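Local coordinates for protein methyltransferase (Streptomyces avermitilis, PDB 3GIW) that is of unproven function but probably acts as an S-adenosylmethionine-dependent methyltransferase and binds S-adenosyl-L-homocysteine through a Rossmann fold, at residues Leu83-Gly88 with Ile167-Phe172; Val111-Ile116 with Glu137-Asp142; Ser145-Pro150 with Arg184-Pro189. All coordinates share one frame; numbering follows the deposited sequence.

Contact 1 (Leu83-Gly88 with Ile167-Phe172)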
loop_
_atom_site.group_PDB
_atom_site.type_symbol
_atom_site.label_atom_id
_atom_site.label_comp_id
_atom_site.label_asym_id
_atom_site.label_seq_id
_atom_site.Cartn_x
_atom_site.Cartn_y
_atom_site.Cartn_z
ATOM N N LEU A 83 -9.434 -2.337 -5.452
ATOM C CA LEU A 83 -9.789 -1.758 -4.180
ATOM C C LEU A 83 -8.488 -1.526 -3.394
ATOM O O LEU A 83 -7.859 -2.475 -2.943
ATOM C CB LEU A 83 -10.731 -2.687 -3.415
ATOM C CG LEU A 83 -11.179 -2.210 -2.035
ATOM C CD1 LEU A 83 -11.723 -0.786 -1.995
ATOM C CD2 LEU A 83 -12.222 -3.188 -1.418
ATOM N N ASP A 84 -8.122 -0.250 -3.239
ATOM C CA ASP A 84 -6.839 0.138 -2.658
ATOM C C ASP A 84 -7.048 0.675 -1.257
ATOM O O ASP A 84 -7.693 1.723 -1.045
ATOM C CB ASP A 84 -6.204 1.215 -3.523
ATOM C CG ASP A 84 -4.771 1.569 -3.102
ATOM O OD1 ASP A 84 -3.963 0.662 -2.809
ATOM O OD2 ASP A 84 -4.432 2.790 -3.127
ATOM N N ILE A 85 -6.519 -0.042 -0.268
ATOM C CA ILE A 85 -6.738 0.253 1.137
ATOM C C ILE A 85 -5.488 0.933 1.701
ATOM O O ILE A 85 -4.420 0.329 1.734
ATOM C CB ILE A 85 -7.033 -1.042 1.955
ATOM C CG1 ILE A 85 -8.177 -1.826 1.307
ATOM C CG2 ILE A 85 -7.272 -0.698 3.455
ATOM C CD1 ILE A 85 -9.460 -1.114 1.246
ATOM N N GLY A 86 -5.606 2.183 2.131
ATOM C CA GLY A 86 -4.433 2.949 2.583
ATOM C C GLY A 86 -3.700 3.612 1.423
ATOM O O GLY A 86 -2.497 3.462 1.241
ATOM N N THR A 87 -4.449 4.359 0.619
ATOM C CA THR A 87 -3.940 4.966 -0.607
ATOM C C THR A 87 -2.757 5.955 -0.398
ATOM O O THR A 87 -1.807 5.998 -1.222
ATOM C CB THR A 87 -5.090 5.675 -1.332
ATOM O OG1 THR A 87 -6.055 4.676 -1.707
ATOM C CG2 THR A 87 -4.585 6.475 -2.607
ATOM N N GLY A 88 -2.824 6.723 0.658
ATOM C CA GLY A 88 -1.786 7.710 0.935
ATOM C C GLY A 88 -1.929 8.933 0.032
ATOM O O GLY A 88 -2.936 9.121 -0.653
ATOM N N ILE A 167 -1.046 -1.830 0.547
ATOM C CA ILE A 167 0.358 -1.509 0.304
ATOM C C ILE A 167 0.848 -0.427 1.269
ATOM O O ILE A 167 0.238 0.625 1.442
ATOM C CB ILE A 167 0.522 -1.084 -1.163
ATOM C CG1 ILE A 167 0.122 -2.263 -2.076
ATOM C CG2 ILE A 167 1.981 -0.622 -1.405
ATOM C CD1 ILE A 167 0.116 -2.008 -3.579
ATOM N N ALA A 168 1.932 -0.752 1.977
ATOM C CA ALA A 168 2.589 0.206 2.870
ATOM C C ALA A 168 1.645 0.702 3.972
ATOM O O ALA A 168 1.647 1.884 4.343
ATOM C CB ALA A 168 3.210 1.385 2.057
ATOM N N ILE A 169 0.811 -0.201 4.500
ATOM C CA ILE A 169 -0.151 0.156 5.559
ATOM C C ILE A 169 -0.229 -0.841 6.726
ATOM O O ILE A 169 -0.426 -0.452 7.881
ATOM C CB ILE A 169 -1.583 0.361 4.975
ATOM C CG1 ILE A 169 -2.588 0.602 6.114
ATOM C CG2 ILE A 169 -2.018 -0.827 4.163
ATOM C CD1 ILE A 169 -3.883 1.224 5.666
ATOM N N VAL A 170 -0.072 -2.131 6.454
ATOM C CA VAL A 170 -0.427 -3.125 7.428
ATOM C C VAL A 170 0.451 -3.106 8.697
ATOM O O VAL A 170 0.025 -3.534 9.810
ATOM C CB VAL A 170 -0.512 -4.535 6.758
ATOM C CG1 VAL A 170 0.855 -5.218 6.688
ATOM C CG2 VAL A 170 -1.537 -5.380 7.521
ATOM N N HIS A 171 1.675 -2.620 8.566
ATOM C CA HIS A 171 2.574 -2.541 9.731
ATOM C C HIS A 171 2.120 -1.477 10.741
ATOM O O HIS A 171 2.633 -1.431 11.857
ATOM C CB HIS A 171 4.019 -2.303 9.294
ATOM C CG HIS A 171 4.131 -1.536 8.023
ATOM N ND1 HIS A 171 4.243 -2.141 6.793
ATOM C CD2 HIS A 171 4.014 -0.212 7.782
ATOM C CE1 HIS A 171 4.295 -1.211 5.856
ATOM N NE2 HIS A 171 4.151 -0.029 6.430
ATOM N N PHE A 172 1.147 -0.645 10.366
ATOM C CA PHE A 172 0.522 0.277 11.305
ATOM C C PHE A 172 -0.697 -0.296 12.061
ATOM O O PHE A 172 -1.268 0.362 12.934
ATOM C CB PHE A 172 0.165 1.615 10.628
ATOM C CG PHE A 172 1.359 2.364 10.120
ATOM C CD1 PHE A 172 2.286 2.902 11.032
ATOM C CD2 PHE A 172 1.552 2.524 8.758
ATOM C CE1 PHE A 172 3.401 3.594 10.568
ATOM C CE2 PHE A 172 2.688 3.210 8.280
ATOM C CZ PHE A 172 3.582 3.742 9.188
HETATM O O HOH W 1 -2.603 0.414 -0.335
#

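Contact 2 (Val111-Ile116 with Glu137-Asp142). With GOL (glycerol), chain C.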
loop_
_atom_site.group_PDB
_atom_site.type_symbol
_atom_site.label_atom_id
_atom_site.label_comp_id
_atom_site.label_asym_id
_atom_site.label_seq_id
_atom_site.Cartn_x
_atom_site.Cartn_y
_atom_site.Cartn_z
ATOM N N VAL A 111 -9.096 4.310 -0.720
ATOM C CA VAL A 111 -9.541 4.422 0.656
ATOM C C VAL A 111 -8.393 4.892 1.543
ATOM O O VAL A 111 -7.289 4.385 1.469
ATOM C CB VAL A 111 -10.022 3.043 1.189
ATOM C CG1 VAL A 111 -10.577 3.173 2.601
ATOM C CG2 VAL A 111 -11.055 2.410 0.221
ATOM N N ASP A 112 -8.620 5.911 2.369
ATOM C CA ASP A 112 -7.647 6.290 3.400
ATOM C C ASP A 112 -8.383 6.904 4.585
ATOM O O ASP A 112 -9.566 7.256 4.472
ATOM C CB ASP A 112 -6.564 7.278 2.857
ATOM C CG ASP A 112 -5.221 7.181 3.589
ATOM O OD1 ASP A 112 -5.041 7.753 4.677
ATOM O OD2 ASP A 112 -4.288 6.551 3.065
ATOM N N ASN A 113 -7.685 6.968 5.723
ATOM C CA ASN A 113 -8.245 7.632 6.888
ATOM C C ASN A 113 -7.540 8.945 7.275
ATOM O O ASN A 113 -7.984 9.600 8.205
ATOM C CB ASN A 113 -8.371 6.676 8.086
ATOM C CG ASN A 113 -7.070 6.273 8.670
ATOM O OD1 ASN A 113 -6.002 6.528 8.124
ATOM N ND2 ASN A 113 -7.139 5.583 9.813
ATOM N N ASP A 114 -6.472 9.331 6.580
ATOM C CA ASP A 114 -5.815 10.615 6.845
ATOM C C ASP A 114 -6.633 11.710 6.158
ATOM O O ASP A 114 -6.764 11.676 4.943
ATOM C CB ASP A 114 -4.382 10.582 6.333
ATOM C CG ASP A 114 -3.613 11.851 6.645
ATOM O OD1 ASP A 114 -4.296 12.881 6.773
ATOM O OD2 ASP A 114 -2.363 11.785 6.759
ATOM N N PRO A 115 -7.207 12.667 6.923
ATOM C CA PRO A 115 -7.987 13.745 6.305
ATOM C C PRO A 115 -7.291 14.526 5.159
ATOM O O PRO A 115 -7.994 15.090 4.318
ATOM C CB PRO A 115 -8.289 14.674 7.482
ATOM C CG PRO A 115 -8.226 13.783 8.663
ATOM C CD PRO A 115 -7.187 12.796 8.394
ATOM N N ILE A 116 -5.956 14.589 5.111
ATOM C CA ILE A 116 -5.288 15.307 4.006
ATOM C C ILE A 116 -5.572 14.643 2.639
ATOM O O ILE A 116 -5.637 15.297 1.583
ATOM C CB ILE A 116 -3.766 15.412 4.241
ATOM C CG1 ILE A 116 -3.174 16.555 3.403
ATOM C CG2 ILE A 116 -3.025 14.072 3.940
ATOM C CD1 ILE A 116 -1.688 16.839 3.697
ATOM N N GLU A 137 -13.240 7.965 2.488
ATOM C CA GLU A 137 -12.526 8.142 3.740
ATOM C C GLU A 137 -13.073 7.146 4.755
ATOM O O GLU A 137 -14.219 7.253 5.170
ATOM C CB GLU A 137 -12.680 9.575 4.267
ATOM C CG GLU A 137 -11.797 9.895 5.434
ATOM C CD GLU A 137 -11.977 11.329 5.889
ATOM O OE1 GLU A 137 -12.995 11.625 6.566
ATOM O OE2 GLU A 137 -11.129 12.168 5.537
ATOM N N ALA A 138 -12.235 6.186 5.156
ATOM C CA ALA A 138 -12.662 5.087 6.047
ATOM C C ALA A 138 -11.458 4.425 6.669
ATOM O O ALA A 138 -10.332 4.532 6.161
ATOM C CB ALA A 138 -13.518 4.074 5.286
ATOM N N ASP A 139 -11.732 3.709 7.765
ATOM C CA ASP A 139 -10.722 2.984 8.526
ATOM C C ASP A 139 -10.876 1.483 8.285
ATOM O O ASP A 139 -11.984 0.927 8.444
ATOM C CB ASP A 139 -10.927 3.268 10.013
ATOM C CG ASP A 139 -9.702 2.946 10.844
ATOM O OD1 ASP A 139 -9.007 1.951 10.557
ATOM O OD2 ASP A 139 -9.436 3.719 11.798
HETATM N N MSE A 140 -9.774 0.838 7.903
HETATM C CA MSE A 140 -9.798 -0.600 7.601
HETATM C C MSE A 140 -10.193 -1.466 8.808
HETATM O O MSE A 140 -10.573 -2.618 8.645
HETATM C CB MSE A 140 -8.467 -1.068 7.004
HETATM C CG MSE A 140 -7.284 -1.015 7.949
HETATM SE SE MSE A 140 -5.564 -1.241 7.057
HETATM C CE MSE A 140 -5.472 -2.607 6.656
ATOM N N LEU A 141 -10.148 -0.891 10.005
ATOM C CA LEU A 141 -10.680 -1.571 11.196
ATOM C C LEU A 141 -12.199 -1.826 11.151
ATOM O O LEU A 141 -12.721 -2.631 11.930
ATOM C CB LEU A 141 -10.309 -0.780 12.450
ATOM C CG LEU A 141 -8.801 -0.681 12.688
ATOM C CD1 LEU A 141 -8.458 0.161 13.897
ATOM C CD2 LEU A 141 -8.198 -2.071 12.824
ATOM N N ASP A 142 -12.905 -1.144 10.248
ATOM C CA ASP A 142 -14.320 -1.358 10.035
ATOM C C ASP A 142 -14.540 -1.716 8.570
ATOM O O ASP A 142 -14.954 -0.886 7.773
ATOM C CB ASP A 142 -15.100 -0.095 10.412
ATOM C CG ASP A 142 -16.615 -0.272 10.327
ATOM O OD1 ASP A 142 -17.117 -1.372 9.984
ATOM O OD2 ASP A 142 -17.311 0.725 10.593
HETATM C C1 GOL C . -7.536 2.639 5.309
HETATM O O1 GOL C . -8.882 2.229 5.380
HETATM C C2 GOL C . -7.168 3.321 6.600
HETATM O O2 GOL C . -7.342 2.457 7.705
HETATM C C3 GOL C . -5.712 3.735 6.590
HETATM O O3 GOL C . -5.531 4.827 5.752
HETATM O O HOH W 2 -9.288 11.436 3.817
#

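Contact 3 (Ser145-Pro150 with Arg184-Pro189)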
loop_
_atom_site.group_PDB
_atom_site.type_symbol
_atom_site.label_atom_id
_atom_site.label_comp_id
_atom_site.label_asym_id
_atom_site.label_seq_id
_atom_site.Cartn_x
_atom_site.Cartn_y
_atom_site.Cartn_z
ATOM N N SER A 145 -17.849 -0.378 6.656
ATOM C CA SER A 145 -17.790 1.017 6.198
ATOM C C SER A 145 -17.153 1.172 4.802
ATOM O O SER A 145 -17.433 2.143 4.099
ATOM C CB SER A 145 -17.023 1.889 7.213
ATOM O OG SER A 145 -15.645 1.599 7.249
ATOM N N ILE A 146 -16.271 0.236 4.438
ATOM C CA ILE A 146 -15.665 0.201 3.137
ATOM C C ILE A 146 -16.574 -0.559 2.195
ATOM O O ILE A 146 -16.972 -0.038 1.176
ATOM C CB ILE A 146 -14.239 -0.428 3.205
ATOM C CG1 ILE A 146 -13.341 0.436 4.124
ATOM C CG2 ILE A 146 -13.668 -0.611 1.827
ATOM C CD1 ILE A 146 -11.951 -0.106 4.439
ATOM N N LEU A 147 -16.907 -1.808 2.548
ATOM C CA LEU A 147 -17.584 -2.722 1.606
ATOM C C LEU A 147 -19.029 -2.293 1.254
ATOM O O LEU A 147 -19.507 -2.542 0.138
ATOM C CB LEU A 147 -17.563 -4.158 2.159
ATOM C CG LEU A 147 -16.177 -4.784 2.376
ATOM C CD1 LEU A 147 -16.235 -6.102 3.164
ATOM C CD2 LEU A 147 -15.539 -4.962 1.042
ATOM N N ASP A 148 -19.690 -1.620 2.176
ATOM C CA ASP A 148 -21.048 -1.087 1.938
ATOM C C ASP A 148 -21.100 0.396 1.558
ATOM O O ASP A 148 -22.197 0.979 1.468
ATOM C CB ASP A 148 -21.917 -1.288 3.175
ATOM C CG ASP A 148 -22.153 -2.733 3.471
ATOM O OD1 ASP A 148 -22.169 -3.534 2.500
ATOM O OD2 ASP A 148 -22.309 -3.046 4.670
ATOM N N ALA A 149 -19.930 1.013 1.354
ATOM C CA ALA A 149 -19.874 2.421 0.967
ATOM C C ALA A 149 -20.539 2.592 -0.388
ATOM O O ALA A 149 -20.243 1.870 -1.330
ATOM C CB ALA A 149 -18.413 2.923 0.903
ATOM N N PRO A 150 -21.452 3.560 -0.512
ATOM C CA PRO A 150 -22.122 3.727 -1.800
ATOM C C PRO A 150 -21.141 4.073 -2.932
ATOM O O PRO A 150 -21.372 3.685 -4.088
ATOM C CB PRO A 150 -23.130 4.858 -1.539
ATOM C CG PRO A 150 -22.680 5.499 -0.277
ATOM C CD PRO A 150 -21.919 4.514 0.507
ATOM N N ARG A 184 -8.354 -10.462 5.522
ATOM C CA ARG A 184 -9.098 -11.576 4.974
ATOM C C ARG A 184 -10.609 -11.288 5.002
ATOM O O ARG A 184 -11.339 -11.813 4.168
ATOM C CB ARG A 184 -8.644 -12.891 5.615
ATOM C CG ARG A 184 -7.112 -13.109 5.284
ATOM C CD ARG A 184 -6.816 -13.216 3.750
ATOM N NE ARG A 184 -7.454 -14.453 3.274
ATOM C CZ ARG A 184 -6.844 -15.619 3.128
ATOM N NH1 ARG A 184 -5.547 -15.721 3.314
ATOM N NH2 ARG A 184 -7.549 -16.687 2.748
ATOM N N ARG A 185 -11.095 -10.461 5.917
ATOM C CA ARG A 185 -12.500 -10.026 5.897
ATOM C C ARG A 185 -12.814 -9.155 4.673
ATOM O O ARG A 185 -13.878 -9.273 4.073
ATOM C CB ARG A 185 -12.839 -9.266 7.174
ATOM C CG ARG A 185 -14.244 -8.738 7.274
ATOM C CD ARG A 185 -15.304 -9.874 7.162
ATOM N NE ARG A 185 -16.654 -9.317 7.105
ATOM C CZ ARG A 185 -17.291 -8.979 5.984
ATOM N NH1 ARG A 185 -16.734 -9.178 4.814
ATOM N NH2 ARG A 185 -18.524 -8.455 6.036
ATOM N N LEU A 186 -11.883 -8.299 4.282
ATOM C CA LEU A 186 -12.030 -7.544 3.038
ATOM C C LEU A 186 -11.990 -8.400 1.781
ATOM O O LEU A 186 -12.637 -8.058 0.770
ATOM C CB LEU A 186 -10.963 -6.435 2.929
ATOM C CG LEU A 186 -11.082 -5.336 3.982
ATOM C CD1 LEU A 186 -9.784 -4.504 4.082
ATOM C CD2 LEU A 186 -12.283 -4.460 3.678
ATOM N N LEU A 187 -11.255 -9.500 1.823
ATOM C CA LEU A 187 -11.142 -10.383 0.660
ATOM C C LEU A 187 -12.392 -11.285 0.508
ATOM O O LEU A 187 -12.700 -11.753 -0.588
ATOM C CB LEU A 187 -9.862 -11.235 0.781
ATOM C CG LEU A 187 -9.414 -12.068 -0.450
ATOM C CD1 LEU A 187 -9.155 -11.228 -1.699
ATOM C CD2 LEU A 187 -8.143 -12.857 -0.103
ATOM N N GLU A 188 -13.095 -11.557 1.609
ATOM C CA GLU A 188 -14.242 -12.480 1.625
ATOM C C GLU A 188 -15.233 -12.252 0.485
ATOM O O GLU A 188 -15.569 -13.212 -0.222
ATOM C CB GLU A 188 -14.974 -12.390 2.972
ATOM C CG GLU A 188 -14.294 -13.098 4.099
ATOM C CD GLU A 188 -14.401 -14.603 4.016
ATOM O OE1 GLU A 188 -15.149 -15.105 3.136
ATOM O OE2 GLU A 188 -13.729 -15.278 4.845
ATOM N N PRO A 189 -15.740 -11.010 0.322
ATOM C CA PRO A 189 -16.783 -10.785 -0.724
ATOM C C PRO A 189 -16.291 -10.767 -2.167
ATOM O O PRO A 189 -17.101 -10.639 -3.104
ATOM C CB PRO A 189 -17.346 -9.411 -0.359
ATOM C CG PRO A 189 -16.236 -8.711 0.302
ATOM C CD PRO A 189 -15.530 -9.781 1.108
#

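Contact 1 (Leu83-Gly88 with Ile167-Phe172)
Ile169 packs against the backbone of Ile85 and Gly86, and its two branches do different work. In the conformer described, one of two modelled, CD1 sits 3.6 Å from Gly86 CA, while CG2 lies 3.6 Å from the carbonyl oxygen Ile85 O. Chi1 (175°) sets CG1 anti to the backbone N, and the extended chi2 (162°) carries CD1 on to the glycine. Gly86 has left- rather than right-handed backbone angles (phi 85°), at which a CB would press on the carbonyl oxygen of the residue before it, and this alone calls for a residue without a side chain. Ile85 CG2 adds a looser apolar touch to Ile169 CD1 at 4.5 Å.

The other side of the contact is looser and bridged by a water. Ile85 O and Ile167 N are 4.2 Å apart, and the water fills the place of a direct bond: it accepts from Ile167 N at 2.9 Å and lies 2.8 Å from Ile85 O. The same water is hydrogen-bonded to Asp84 OD1, while Asp84 OD2 takes the hydroxyl of Thr87 OG1 at 2.9 Å from above the carboxylate plane. Thr165 OG1 also bonds Asp84 OD1, which helps fix the carboxylate.

Strands 81-85 and 163-167 are adjacent and parallel, and Ile85 still pairs with Thr165 through the backbone. Beyond that pair they part, as expected where the chain order of the sheet switches direction, with helix 55-75 packed on Ile167 and Met140 of the neighbouring loop against Ile85 and Ile169.

Contact 2 (Val111-Ile116 with Glu137-Asp142)
Asp112 and Glu137 form a parallel beta bridge with their CA atoms 5.2 Å apart, at the last pairing before the segments diverge; the touching parts, Val111 to Pro115 and Glu137 to Asp139, point 103° apart. Ala138 N donates to Asp112 O at 3.0 Å with an N-H...O angle of 150°, from above the carbonyl plane. The same oxygen receives a CA-H...O contact from Glu137 CA at 3.2 Å.

Val111 CG1 meets Ala138 CB at 4.1 Å, and Ile146 touches both side chains. Asn113 CG lies between its backbone N and carbonyl carbon (chi1 69°), and Asn113 CB is 3.5 Å from Ala138 O. Its amide crosses the carboxylate of Asp139 obliquely, the two planes nearly perpendicular, with Asn113 ND2 3.6 Å from Asp139 OD2. On the far flank Glu137 reaches extended past the bridge to Pro115; a water joins its OE2, at 2.6 Å, to Asp114 O, and Arg16 forms a salt bridge with the same carboxylate oxygen.

Three acidic side chains brace the turns. Asp112 OD1 accepts from Asp114 N in an Asx turn, and its OD2 from Gly88 N; Asp114 caps the following helix at Ile116 N. Asp139 OD1 takes Leu141 N in a second Asx turn. An alanine in place of Asp139 would probably leave Leu141 N without this acceptor, though the backbone bond from Asp142 N to Asp139 O would remain.

A glycerol, probably from the crystallisation liquor, lies between the segments: its O2 accepts from N of Met140 (selenomethionine here) at 2.9 Å, its O1 donates to Ala138 O, and its O3 bonds Asn113. Asp112, Asp139 and Met140 bind S-adenosyl-L-homocysteine, absent from this model; they occupy usual cofactor-binding positions of Rossmann-fold methyltransferases.

Contact 3 (Ser145-Pro150 with Arg184-Pro189)
Leu147 and Leu186 mark the closest backbone approach, 7.5 Å between CA atoms, where the last turn of helix 143-147 faces the C-terminal part of helix 179-187. Side chains alone close that gap. Leu147 carries most of it: chi1 (-61°) sets CG anti to the carbonyl carbon, and CG and the branches beyond it touch Arg185, Leu186 and Pro189. Its CG lies 4.1 Å from Leu186 CD2, the two leucines slanting past one another. At the end of the side chain, both methyls converge on Pro189, CD1 and CD2 of Leu147 each standing 3.9 Å from Pro189 CG in a tip-to-tip approach. Ile146, one residue earlier, extends the apolar strip inward, its CD1 4.4 Å from Leu186 CD2.

Both helices belong to consecutive beta-alpha-beta crossovers of the Rossmann-type fold, one leading from strand 132-137 to strand 163-167 and the other from strand 163-167 to strand 195-201. They therefore pack side by side on one face of the sheet, where Ile146 and Leu186 both touch Ile85. Pro143, at the start of the shorter helix, also rests on Leu186 and Arg185.

Toward the outside the chemistry changes. The chain of the exposed Arg185 is bent at chi2 (58°), and its NH1 comes within 3.5 Å of Leu147 CD1, obliquely; the residue also touches a crystal neighbour, which may influence its pose. Pro189 CD lies in the guanidinium plane, at the group's edge, so the proline is touched by both the arginine and the leucine. Burial has a polar cost: Leu186 O is covered by the contact and has no partner in the model.

Contact 1 lies nearest the middle of the chain, about 4 Å from its centre, whereas contacts 2 and 3 lie about 13 and 17 Å away. Yet contacts 1 and 2 are partly buried, and contact 3 is the buried one. Contacts 1 and 2 share the sheet, at the carboxyl ends of adjacent strands 81-85 and 107-112, stitched together by Gly86 N to Val111 O. Contact 2 holds cofactor-binding residues and rests on a backbone bond and carboxylates; contact 1, beside them, joins an isoleucine packed on backbone to a water bridge. Contact 3 is an apolar joint between helices. Ile146 ties it to the others, its CD1 4.2 Å from Ile85 CD1 and 3.9 Å from Met140 CA.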